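Local coordinates for protein Vlm2 (Streptomyces tsusimaensis, PDB 6ECB) that probably releases the finished chain in valinomycin biosynthesis, being the thioesterase domain of a nonribosomal peptide synthetase whose carrier domains probably bind phosphopantetheine, at residues P39-A44 with G104-G109. Residues are numbered along the deposited sequence; the frame is centred on the assembly and turned at random.
Sequences PGIVFA and GVYIGG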
ATOM      1  N   PRO A  39      17.179  -6.171  -6.012  1.00 21.17           N
ATOM      2  CA  PRO A  39      16.817  -5.740  -4.657  1.00 22.70           C
ATOM      3  C   PRO A  39      15.417  -6.184  -4.284  1.00 25.35           C
ATOM      4  O   PRO A  39      14.586  -6.518  -5.127  1.00 21.28           O
ATOM      5  CB  PRO A  39      16.886  -4.227  -4.730  1.00 23.93           C
ATOM      6  CG  PRO A  39      16.735  -3.914  -6.159  1.00 24.67           C
ATOM      7  CD  PRO A  39      17.293  -5.032  -6.936  1.00 24.33           C
ATOM      8  N   GLY A  40      15.168  -6.145  -3.011  1.00 19.67           N
ATOM      9  CA  GLY A  40      13.857  -6.465  -2.481  1.00 20.10           C
ATOM     10  C   GLY A  40      13.002  -5.249  -2.271  1.00 18.28           C
ATOM     11  O   GLY A  40      13.461  -4.108  -2.315  1.00 18.99           O
ATOM     12  N   ILE A  41      11.705  -5.496  -2.042  1.00 18.71           N
ATOM     13  CA  ILE A  41      10.786  -4.457  -1.598  1.00 15.72           C
ATOM     14  C   ILE A  41       9.862  -5.062  -0.558  1.00 17.65           C
ATOM     15  O   ILE A  41       9.335  -6.172  -0.753  1.00 19.27           O
ATOM     16  CB  ILE A  41       9.885  -3.854  -2.707  1.00 17.98           C
ATOM     17  CG1 ILE A  41      10.672  -3.420  -3.927  1.00 21.61           C
ATOM     18  CG2 ILE A  41       9.082  -2.683  -2.109  1.00 19.35           C
ATOM     19  CD1 ILE A  41       9.716  -3.113  -5.137  1.00 22.66           C
ATOM     20  N   VAL A  42       9.646  -4.314   0.521  1.00 16.60           N
ATOM     21  CA  VAL A  42       8.603  -4.599   1.502  1.00 15.82           C
ATOM     22  C   VAL A  42       7.587  -3.474   1.399  1.00 14.88           C
ATOM     23  O   VAL A  42       7.902  -2.307   1.694  1.00 16.16           O
ATOM     24  CB  VAL A  42       9.142  -4.684   2.937  1.00 18.72           C
ATOM     25  CG1 VAL A  42       7.988  -4.952   3.883  1.00 19.42           C
ATOM     26  CG2 VAL A  42      10.216  -5.770   3.060  1.00 21.17           C
ATOM     27  N   PHE A  43       6.366  -3.830   1.012  1.00 15.90           N
ATOM     28  CA  PHE A  43       5.265  -2.884   0.926  1.00 13.85           C
ATOM     29  C   PHE A  43       4.449  -2.845   2.211  1.00 16.77           C
ATOM     30  O   PHE A  43       4.026  -3.878   2.716  1.00 17.97           O
ATOM     31  CB  PHE A  43       4.339  -3.253  -0.228  1.00 14.79           C
ATOM     32  CG  PHE A  43       4.913  -2.966  -1.599  1.00 16.15           C
ATOM     33  CD1 PHE A  43       5.026  -1.665  -2.041  1.00 17.76           C
ATOM     34  CD2 PHE A  43       5.312  -3.992  -2.433  1.00 21.29           C
ATOM     35  CE1 PHE A  43       5.537  -1.391  -3.304  1.00 19.75           C
ATOM     36  CE2 PHE A  43       5.809  -3.723  -3.696  1.00 21.23           C
ATOM     37  CZ  PHE A  43       5.900  -2.425  -4.125  1.00 17.41           C
ATOM     38  N   ALA A  44       4.174  -1.654   2.679  1.00 14.85           N
ATOM     39  CA  ALA A  44       3.275  -1.386   3.785  1.00 13.46           C
ATOM     40  C   ALA A  44       1.858  -1.221   3.255  1.00 16.43           C
ATOM     41  O   ALA A  44       1.657  -0.629   2.187  1.00 17.00           O
ATOM     42  CB  ALA A  44       3.698  -0.128   4.541  1.00 16.59           C
ATOM     43  N   GLY A 104      19.905  -3.559   0.453  1.00 20.70           N
ATOM     44  CA  GLY A 104      19.332  -4.190  -0.716  1.00 22.56           C
ATOM     45  C   GLY A 104      17.820  -4.312  -0.709  1.00 23.25           C
ATOM     46  O   GLY A 104      17.268  -4.956  -1.612  1.00 25.17           O
ATOM     47  N   VAL A 105      17.132  -3.752   0.289  1.00 19.13           N
ATOM     48  CA  VAL A 105      15.682  -3.909   0.420  1.00 17.91           C
ATOM     49  C   VAL A 105      15.051  -2.537   0.587  1.00 17.74           C
ATOM     50  O   VAL A 105      15.367  -1.814   1.540  1.00 17.63           O
ATOM     51  CB  VAL A 105      15.304  -4.799   1.619  1.00 19.87           C
ATOM     52  CG1 VAL A 105      13.782  -4.972   1.681  1.00 19.16           C
ATOM     53  CG2 VAL A 105      15.996  -6.132   1.504  1.00 22.11           C
ATOM     54  N   TYR A 106      14.149  -2.188  -0.322  1.00 15.57           N
ATOM     55  CA  TYR A 106      13.357  -0.980  -0.213  1.00 16.11           C
ATOM     56  C   TYR A 106      12.157  -1.193   0.693  1.00 16.65           C
ATOM     57  O   TYR A 106      11.631  -2.306   0.815  1.00 16.39           O
ATOM     58  CB  TYR A 106      12.806  -0.568  -1.566  1.00 16.15           C
ATOM     59  CG  TYR A 106      13.808  -0.150  -2.594  1.00 17.65           C
ATOM     60  CD1 TYR A 106      14.216   1.169  -2.677  1.00 19.69           C
ATOM     61  CD2 TYR A 106      14.322  -1.068  -3.503  1.00 19.35           C
ATOM     62  CE1 TYR A 106      15.125   1.584  -3.660  1.00 20.62           C
ATOM     63  CE2 TYR A 106      15.233  -0.674  -4.503  1.00 20.07           C
ATOM     64  CZ  TYR A 106      15.624   0.667  -4.558  1.00 20.02           C
ATOM     65  OH  TYR A 106      16.505   1.093  -5.514  1.00 22.94           O
ATOM     66  N   ILE A 107      11.673  -0.091   1.256  1.00 15.32           N
ATOM     67  CA  ILE A 107      10.340  -0.025   1.830  1.00 14.63           C
ATOM     68  C   ILE A 107       9.481   0.772   0.865  1.00 16.37           C
ATOM     69  O   ILE A 107       9.923   1.803   0.354  1.00 17.70           O
ATOM     70  CB  ILE A 107      10.327   0.636   3.223  1.00 14.99           C
ATOM     71  CG1 ILE A 107      11.426   0.096   4.154  1.00 16.98           C
ATOM     72  CG2 ILE A 107       8.966   0.452   3.851  1.00 16.22           C
ATOM     73  CD1 ILE A 107      11.465  -1.395   4.380  1.00 18.07           C
ATOM     74  N   GLY A 108       8.245   0.315   0.616  1.00 16.16           N
ATOM     75  CA  GLY A 108       7.373   1.024  -0.297  1.00 17.29           C
ATOM     76  C   GLY A 108       5.943   1.077   0.198  1.00 15.88           C
ATOM     77  O   GLY A 108       5.538   0.324   1.086  1.00 16.89           O
ATOM     78  N   GLY A 109       5.177   1.979  -0.408  1.00 14.36           N
ATOM     79  CA  GLY A 109       3.754   2.027  -0.098  1.00 15.27           C
ATOM     80  C   GLY A 109       2.944   2.956  -0.967  1.00 15.14           C
ATOM     81  O   GLY A 109       3.451   3.970  -1.456  1.00 16.56           O
TER
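Neighbouring parallel strands in the middle of a beta-sheet make up this contact: Gly40-Ala44 lies beside Val105-Gly109, with strand 67-71 on the other edge of Gly40-Ala44, while strand 134-137 lies next to Val105-Gly109 on the side away from Gly40-Ala44. As in any parallel pair, the hydrogen bonds run on a slant: Gly40 and Val42 each use N and O to bond the residues flanking Val105 and Ile107, and Tyr106 and Gly108 do the same around Ile41 and Phe43. Gly40 N donates to Gly104 O (2.8 Å) and Gly40 O accepts from Tyr106 N (2.9 Å); Tyr106 O then receives Val42 N (2.8 Å), Val42 O receives Gly108 N (2.9 Å), and Gly108 O receives Ala44 N (2.9 Å). The strands' directions differ by 25°, the twist of the sheet. On one face the Tyr106 ring packs against Pro39, its CE2 3.9 Å from Pro39 CB, and its hydroxyl is hydrogen-bonded to Cys293 O. Further along this face Gly108 makes room for the Phe43 ring: a beta-carbon there would come within about 3.0 Å of Phe43 CE1. The reverse face is aliphatic, with Val42 CG2 3.9 Å from Val105 CG1 and Ile107 reaching helix 112-126. That helix begins just after Ser111, the probable nucleophile, in the GxSxG sequence opened by Gly109, which probably forms the nucleophile elbow. A central parallel strand leading into such a turn is a hallmark of the alpha/beta-hydrolase fold, to which thioesterase domains belong.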